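Local atomic coordinates of farnesyl diphosphate synthase (Rhodobacter capsulatus, PDB entry 3M0G), a protein that probably catalyses condensation of farnesyl diphosphate with isopentenyl diphosphate to geranylgeranyl diphosphate, with magnesium as cofactor, in isoprenoid biosynthesis. Residues Leu68-Leu73 / Ser184-Ala189; Asp81-Met86 / Thr106-Gly111. All coordinates share one frame; numbering follows the deposited sequence.

Interaction 1. Residues Leu68-Leu73 / Ser184-Ala189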
ATOM      1  N   LEU B  68       2.363   0.326 -15.023  1.00 11.67           N
ATOM      2  CA  LEU B  68       2.146  -0.897 -14.270  1.00 11.79           C
ATOM      3  C   LEU B  68       1.691  -0.605 -12.845  1.00  9.90           C
ATOM      4  O   LEU B  68       0.746  -1.223 -12.336  1.00  9.68           O
ATOM      5  CB  LEU B  68       3.406  -1.764 -14.291  1.00 12.37           C
ATOM      6  CG  LEU B  68       3.637  -2.506 -15.610  1.00 25.22           C
ATOM      7  CD1 LEU B  68       4.847  -3.448 -15.526  1.00 12.87           C
ATOM      8  CD2 LEU B  68       2.378  -3.266 -16.027  1.00 13.02           C
ATOM      9  N   ALA B  69       2.345   0.359 -12.204  1.00  8.43           N
ATOM     10  CA  ALA B  69       2.008   0.709 -10.821  1.00  6.85           C
ATOM     11  C   ALA B  69       0.557   1.150 -10.678  1.00  6.23           C
ATOM     12  O   ALA B  69      -0.125   0.723  -9.721  1.00  5.69           O
ATOM     13  CB  ALA B  69       2.951   1.792 -10.280  1.00  6.21           C
ATOM     14  N   VAL B  70       0.091   2.018 -11.583  1.00  4.93           N
ATOM     15  CA  VAL B  70      -1.284   2.508 -11.507  1.00  6.00           C
ATOM     16  C   VAL B  70      -2.308   1.426 -11.813  1.00  6.72           C
ATOM     17  O   VAL B  70      -3.369   1.407 -11.203  1.00  6.18           O
ATOM     18  CB  VAL B  70      -1.554   3.866 -12.299  1.00  6.11           C
ATOM     19  CG1 VAL B  70      -1.587   3.685 -13.812  1.00  5.54           C
ATOM     20  CG2 VAL B  70      -2.826   4.539 -11.825  1.00  5.75           C
ATOM     21  N   GLU B  71      -1.984   0.526 -12.741  1.00  8.30           N
ATOM     22  CA  GLU B  71      -2.863  -0.617 -13.008  1.00  8.86           C
ATOM     23  C   GLU B  71      -2.890  -1.592 -11.828  1.00  8.80           C
ATOM     24  O   GLU B  71      -3.947  -2.126 -11.461  1.00  8.52           O
ATOM     25  CB  GLU B  71      -2.452  -1.320 -14.292  1.00  8.28           C
ATOM     26  CG  GLU B  71      -2.797  -0.549 -15.545  1.00 12.35           C
ATOM     27  CD  GLU B  71      -4.307  -0.381 -15.737  1.00  7.84           C
ATOM     28  OE1 GLU B  71      -5.048  -1.375 -15.582  1.00 11.80           O
ATOM     29  OE2 GLU B  71      -4.741   0.751 -16.047  1.00 12.74           O
ATOM     30  N   ALA B  72      -1.722  -1.811 -11.225  1.00  9.23           N
ATOM     31  CA  ALA B  72      -1.636  -2.592  -9.991  1.00  8.55           C
ATOM     32  C   ALA B  72      -2.488  -1.998  -8.875  1.00  7.98           C
ATOM     33  O   ALA B  72      -3.213  -2.720  -8.192  1.00  7.99           O
ATOM     34  CB  ALA B  72      -0.185  -2.725  -9.539  1.00  9.02           C
ATOM     35  N   LEU B  73      -2.385  -0.680  -8.676  1.00  6.99           N
ATOM     36  CA  LEU B  73      -3.118  -0.008  -7.617  1.00  7.21           C
ATOM     37  C   LEU B  73      -4.628  -0.119  -7.921  1.00  7.53           C
ATOM     38  O   LEU B  73      -5.432  -0.391  -7.023  1.00  7.85           O
ATOM     39  CB  LEU B  73      -2.643   1.465  -7.465  1.00  7.26           C
ATOM     40  CG  LEU B  73      -2.834   2.290  -6.166  1.00  9.67           C
ATOM     41  CD1 LEU B  73      -4.291   2.387  -5.772  1.00  7.75           C
ATOM     42  CD2 LEU B  73      -1.998   1.752  -4.970  1.00  7.75           C
ATOM     43  N   SER B 184      -5.925  11.267 -11.929  1.00  6.22           N
ATOM     44  CA  SER B 184      -5.034  12.423 -11.851  1.00  6.31           C
ATOM     45  C   SER B 184      -3.586  11.990 -11.622  1.00  6.02           C
ATOM     46  O   SER B 184      -2.648  12.554 -12.223  1.00  4.88           O
ATOM     47  CB  SER B 184      -5.468  13.396 -10.751  1.00  6.32           C
ATOM     48  OG  SER B 184      -4.589  14.527 -10.737  1.00 10.58           O
ATOM     49  N   PHE B 185      -3.395  10.983 -10.765  1.00  5.77           N
ATOM     50  CA  PHE B 185      -2.062  10.408 -10.678  1.00  5.55           C
ATOM     51  C   PHE B 185      -1.572   9.979 -12.053  1.00  5.74           C
ATOM     52  O   PHE B 185      -0.486  10.382 -12.441  1.00  6.59           O
ATOM     53  CB  PHE B 185      -1.950   9.224  -9.733  1.00  5.32           C
ATOM     54  CG  PHE B 185      -0.624   8.513  -9.844  1.00  7.36           C
ATOM     55  CD1 PHE B 185       0.517   9.040  -9.214  1.00  5.59           C
ATOM     56  CD2 PHE B 185      -0.493   7.353 -10.605  1.00  4.85           C
ATOM     57  CE1 PHE B 185       1.772   8.399  -9.313  1.00  6.66           C
ATOM     58  CE2 PHE B 185       0.748   6.703 -10.695  1.00  7.35           C
ATOM     59  CZ  PHE B 185       1.884   7.234 -10.043  1.00  5.33           C
ATOM     60  N   ALA B 186      -2.346   9.151 -12.777  1.00  5.66           N
ATOM     61  CA  ALA B 186      -1.908   8.645 -14.107  1.00  5.43           C
ATOM     62  C   ALA B 186      -1.552   9.759 -15.079  1.00  6.08           C
ATOM     63  O   ALA B 186      -0.565   9.661 -15.836  1.00  5.57           O
ATOM     64  CB  ALA B 186      -2.979   7.730 -14.750  1.00  4.33           C
ATOM     65  N   ALA B 187      -2.372  10.808 -15.075  1.00  6.88           N
ATOM     66  CA  ALA B 187      -2.218  11.914 -16.002  1.00  7.23           C
ATOM     67  C   ALA B 187      -0.989  12.749 -15.690  1.00  6.91           C
ATOM     68  O   ALA B 187      -0.354  13.267 -16.582  1.00  6.95           O
ATOM     69  CB  ALA B 187      -3.467  12.779 -16.001  1.00  7.74           C
ATOM     70  N   GLN B 188      -0.648  12.850 -14.414  1.00  8.11           N
ATOM     71  CA  GLN B 188       0.494  13.637 -13.995  1.00  8.06           C
ATOM     72  C   GLN B 188       1.795  12.861 -14.083  1.00  8.40           C
ATOM     73  O   GLN B 188       2.861  13.455 -14.005  1.00  8.66           O
ATOM     74  CB  GLN B 188       0.312  14.100 -12.569  1.00  7.84           C
ATOM     75  CG  GLN B 188      -0.743  15.152 -12.377  1.00 10.56           C
ATOM     76  CD  GLN B 188      -0.851  15.530 -10.938  1.00  9.08           C
ATOM     77  OE1 GLN B 188       0.052  16.160 -10.400  1.00  9.89           O
ATOM     78  NE2 GLN B 188      -1.957  15.139 -10.283  1.00  9.95           N
ATOM     79  N   ALA B 189       1.696  11.539 -14.213  1.00  8.02           N
ATOM     80  CA  ALA B 189       2.863  10.658 -14.163  1.00  8.12           C
ATOM     81  C   ALA B 189       3.901  11.013 -15.230  1.00  7.67           C
ATOM     82  O   ALA B 189       5.099  10.949 -14.975  1.00  8.04           O
ATOM     83  CB  ALA B 189       2.424   9.183 -14.288  1.00  9.16           C
TER
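V70 meets the edge of the F185 ring and the methyl group of A186. The V70 methyl CG2 lies near the plane of the ring and comes within 3.9 Å of F185 CD2. V70 CB is 4.0 Å from F185 CE2, so the branch point of the valine faces the CD2-CE2 side of the ring. The two side chains run past each other in opposite directions. The valine therefore lies alongside one rim of the phenyl group and does not cover a face.

The F185 ring reaches this place because CG is anti to the backbone N (chi1 170°). CG1 of V70 sits between the backbone N and the carbonyl carbon (chi1 73°), which leaves CG2 anti to the N, and it is this methyl that reaches both partners. V70 CG2 is 4.3 Å from A186 CB. Alanine adds little bulk here, and the two backbones come close: V70 CA and A186 CA are 6.7 Å apart. The contact is apolar and buried, and it covers 124 Å² on both sides together.

Within 184-189, Q188 NE2 bonds S184 OG at 2.7 Å, with a bent N-H...O angle of 137°. Q188 OE1 bonds R198, and E71 pairs with R43 in a salt bridge and accepts a hydrogen bond from A46 N.

Other helices cover the contact: F185 also packs on L136, A139 and L140 of helix 130-144, while V70 and A186 both touch R45 of helix 44-55. This is helix-to-helix packing between helices 60-81 and 168-194, deep in the chain. It is characteristic of the all-helical polyprenyl synthetase fold, in which long helices pack as a bundle.

Interaction 2. Residues Asp81-Met86 / Thr106-Gly111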
ATOM      1  N   ASP B  81     -13.061  -4.082  -3.347  1.00  9.60           N
ATOM      2  CA  ASP B  81     -14.382  -3.465  -3.496  1.00 11.96           C
ATOM      3  C   ASP B  81     -15.459  -4.473  -3.818  1.00 11.78           C
ATOM      4  O   ASP B  81     -16.607  -4.321  -3.376  1.00 12.30           O
ATOM      5  CB  ASP B  81     -14.348  -2.344  -4.534  1.00 14.75           C
ATOM      6  CG  ASP B  81     -13.609  -1.127  -4.027  1.00 22.31           C
ATOM      7  OD1 ASP B  81     -13.353  -1.040  -2.802  1.00 15.25           O
ATOM      8  OD2 ASP B  81     -13.271  -0.272  -4.856  1.00 16.26           O
ATOM      9  N   ASP B  82     -15.069  -5.521  -4.542  1.00 11.25           N
ATOM     10  CA  ASP B  82     -15.960  -6.635  -4.886  1.00 12.02           C
ATOM     11  C   ASP B  82     -16.332  -7.502  -3.695  1.00 11.90           C
ATOM     12  O   ASP B  82     -17.303  -8.253  -3.769  1.00 11.90           O
ATOM     13  CB  ASP B  82     -15.334  -7.515  -5.977  1.00 12.97           C
ATOM     14  CG  ASP B  82     -15.178  -6.787  -7.285  1.00  6.96           C
ATOM     15  OD1 ASP B  82     -15.810  -5.714  -7.445  1.00 14.31           O
ATOM     16  OD2 ASP B  82     -14.399  -7.253  -8.145  1.00 13.85           O
HETATM   17  N   MSE B  83     -15.581  -7.398  -2.595  1.00 11.81           N
HETATM   18  CA  MSE B  83     -15.837  -8.269  -1.437  1.00 11.98           C
HETATM   19  C   MSE B  83     -17.234  -8.054  -0.839  1.00 10.94           C
HETATM   20  O   MSE B  83     -17.775  -6.945  -0.923  1.00 10.39           O
HETATM   21  CB  MSE B  83     -14.753  -8.126  -0.355  1.00 13.54           C
HETATM   22  CG  MSE B  83     -13.394  -8.646  -0.743  1.00 20.95           C
HETATM   23 SE   MSE B  83     -12.074  -8.379   0.678  1.00 18.36          SE
HETATM   24  CE  MSE B  83     -12.505  -6.561   1.151  1.00 21.39           C
ATOM     25  N   PRO B  84     -17.805  -9.115  -0.222  1.00 10.41           N
ATOM     26  CA  PRO B  84     -19.181  -9.133   0.306  1.00 10.18           C
ATOM     27  C   PRO B  84     -19.508  -7.946   1.216  1.00 10.80           C
ATOM     28  O   PRO B  84     -20.577  -7.356   1.084  1.00 11.59           O
ATOM     29  CB  PRO B  84     -19.242 -10.455   1.080  1.00  9.80           C
ATOM     30  CG  PRO B  84     -18.246 -11.334   0.361  1.00  7.60           C
ATOM     31  CD  PRO B  84     -17.119 -10.401   0.028  1.00  9.76           C
ATOM     32  N   CYS B  85     -18.591  -7.590   2.115  1.00 11.09           N
ATOM     33  CA  CYS B  85     -18.823  -6.483   3.050  1.00 11.23           C
ATOM     34  C   CYS B  85     -18.722  -5.124   2.364  1.00 11.30           C
ATOM     35  O   CYS B  85     -19.036  -4.105   2.954  1.00 10.71           O
ATOM     36  CB  CYS B  85     -17.854  -6.558   4.236  1.00 10.88           C
ATOM     37  SG  CYS B  85     -16.149  -6.296   3.763  1.00 19.19           S
HETATM   38  N   MSE B  86     -18.271  -5.120   1.112  1.00 12.66           N
HETATM   39  CA  MSE B  86     -18.170  -3.903   0.337  1.00 14.10           C
HETATM   40  C   MSE B  86     -19.286  -3.907  -0.710  1.00 13.72           C
HETATM   41  O   MSE B  86     -20.467  -3.851  -0.357  1.00 13.60           O
HETATM   42  CB  MSE B  86     -16.775  -3.806  -0.301  1.00 16.45           C
HETATM   43  CG  MSE B  86     -15.615  -3.737   0.714  1.00  9.35           C
HETATM   44 SE   MSE B  86     -15.191  -1.874   1.192  1.00 21.14          SE
HETATM   45  CE  MSE B  86     -14.596  -1.349  -0.512  1.00  9.22           C
ATOM     46  N   THR B 106      -8.120 -14.718   0.780  1.00  5.74           N
ATOM     47  CA  THR B 106      -7.275 -14.540  -0.407  1.00  5.86           C
ATOM     48  C   THR B 106      -7.484 -13.201  -1.125  1.00  6.27           C
ATOM     49  O   THR B 106      -6.505 -12.597  -1.593  1.00  6.65           O
ATOM     50  CB  THR B 106      -7.417 -15.719  -1.386  1.00  6.02           C
ATOM     51  OG1 THR B 106      -7.244 -16.946  -0.664  1.00 10.79           O
ATOM     52  CG2 THR B 106      -6.378 -15.631  -2.497  1.00 11.54           C
ATOM     53  N   ALA B 107      -8.734 -12.727  -1.218  1.00  5.68           N
ATOM     54  CA  ALA B 107      -8.987 -11.389  -1.761  1.00  4.89           C
ATOM     55  C   ALA B 107      -8.389 -10.239  -0.916  1.00  4.19           C
ATOM     56  O   ALA B 107      -7.832  -9.295  -1.454  1.00  4.55           O
ATOM     57  CB  ALA B 107     -10.505 -11.167  -2.008  1.00  4.82           C
ATOM     58  N   VAL B 108      -8.509 -10.307   0.403  1.00  3.17           N
ATOM     59  CA  VAL B 108      -7.831  -9.329   1.261  1.00  3.11           C
ATOM     60  C   VAL B 108      -6.339  -9.321   0.935  1.00  3.32           C
ATOM     61  O   VAL B 108      -5.745  -8.274   0.642  1.00  4.33           O
ATOM     62  CB  VAL B 108      -8.034  -9.668   2.756  1.00  2.39           C
ATOM     63  CG1 VAL B 108      -7.185  -8.743   3.685  1.00  5.41           C
ATOM     64  CG2 VAL B 108      -9.495  -9.647   3.101  1.00  5.30           C
ATOM     65  N   LEU B 109      -5.747 -10.516   0.925  1.00  2.36           N
ATOM     66  CA  LEU B 109      -4.307 -10.640   0.813  1.00  3.51           C
ATOM     67  C   LEU B 109      -3.789 -10.263  -0.572  1.00  3.49           C
ATOM     68  O   LEU B 109      -2.754  -9.597  -0.690  1.00  4.31           O
ATOM     69  CB  LEU B 109      -3.853 -12.043   1.229  1.00  5.21           C
ATOM     70  CG  LEU B 109      -4.029 -12.388   2.708  1.00  2.00           C
ATOM     71  CD1 LEU B 109      -3.416 -13.737   2.926  1.00  6.68           C
ATOM     72  CD2 LEU B 109      -3.351 -11.357   3.655  1.00  6.22           C
ATOM     73  N   ALA B 110      -4.533 -10.627  -1.606  1.00  2.79           N
ATOM     74  CA  ALA B 110      -4.099 -10.336  -2.975  1.00  2.02           C
ATOM     75  C   ALA B 110      -4.171  -8.831  -3.264  1.00  2.14           C
ATOM     76  O   ALA B 110      -3.285  -8.263  -3.921  1.00  2.41           O
ATOM     77  CB  ALA B 110      -4.893 -11.162  -3.981  1.00  2.01           C
ATOM     78  N   GLY B 111      -5.220  -8.184  -2.782  1.00  2.65           N
ATOM     79  CA  GLY B 111      -5.286  -6.709  -2.868  1.00  4.19           C
ATOM     80  C   GLY B 111      -4.192  -6.027  -2.046  1.00  4.32           C
ATOM     81  O   GLY B 111      -3.637  -5.029  -2.468  1.00  4.67           O
TER
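M83 belongs to the sequence D81-D82-M83-P84-C85-M86-D87, the first aspartate-rich motif of the polyprenyl synthetases, and packs on A107 and V108 of helix 104-121. In this family the aspartates of the motif typically bind magnesium ions, which in turn hold the diphosphate of the allylic substrate. The residues between them form a loop at the end of helix 60-81. A type I beta turn from M83 to M86 shapes it, with M86 N bonded to M83 O at 2.8 Å.

M83 is present as selenomethionine. Its CG lies 4.0 Å from A107 CB. Its SE is 3.8 Å from V108 CG2. The chain is extended up to SE and then bends at chi3 (-45°), which turns CE off the line of the side chain. M83 and V108 cross at about a right angle. V108 has CG1 anti to its backbone N (chi1 173°), and this leaves CG2 beside that N as the methyl that meets the selenium.

The surroundings tie both segments to the rest of the fold. D82 forms a salt bridge to R92, and V108 O accepts a hydrogen bond from H80 NE2. At the subunit interface M83 also packs on V108 of the second subunit, and V108 packs on M83 of that subunit.

The three touching residues are buried, and their contact is wholly apolar. It depends on shape and dispersion and has no directional bond. It implies that M83 gives the motif an apolar face toward helix 104-121 and the second subunit, while the carboxylate of D82 is paired with R92 of its own chain.

The two contacts are nested. Along the chain the order is 68-73, 81-86, 106-111, 184-189, so interaction 2 lies inside the loop closed by interaction 1. Their centres are about 21 Å apart, and their nearest atoms are about 6 Å apart without touching. Helix 60-81 connects them: it carries 68-73 and runs on into 81-86. Helix 104-121 is common to both neighbourhoods, because it carries 106-111 and its A118 and L121 pack against 68-73. Interaction 1 lies near the centre of the chain, while the centre of interaction 2 is about 18 Å from the centre of the chain, beside the second subunit. The same helices thus join the bundle interior to the aspartate-rich motif and the dimer interface.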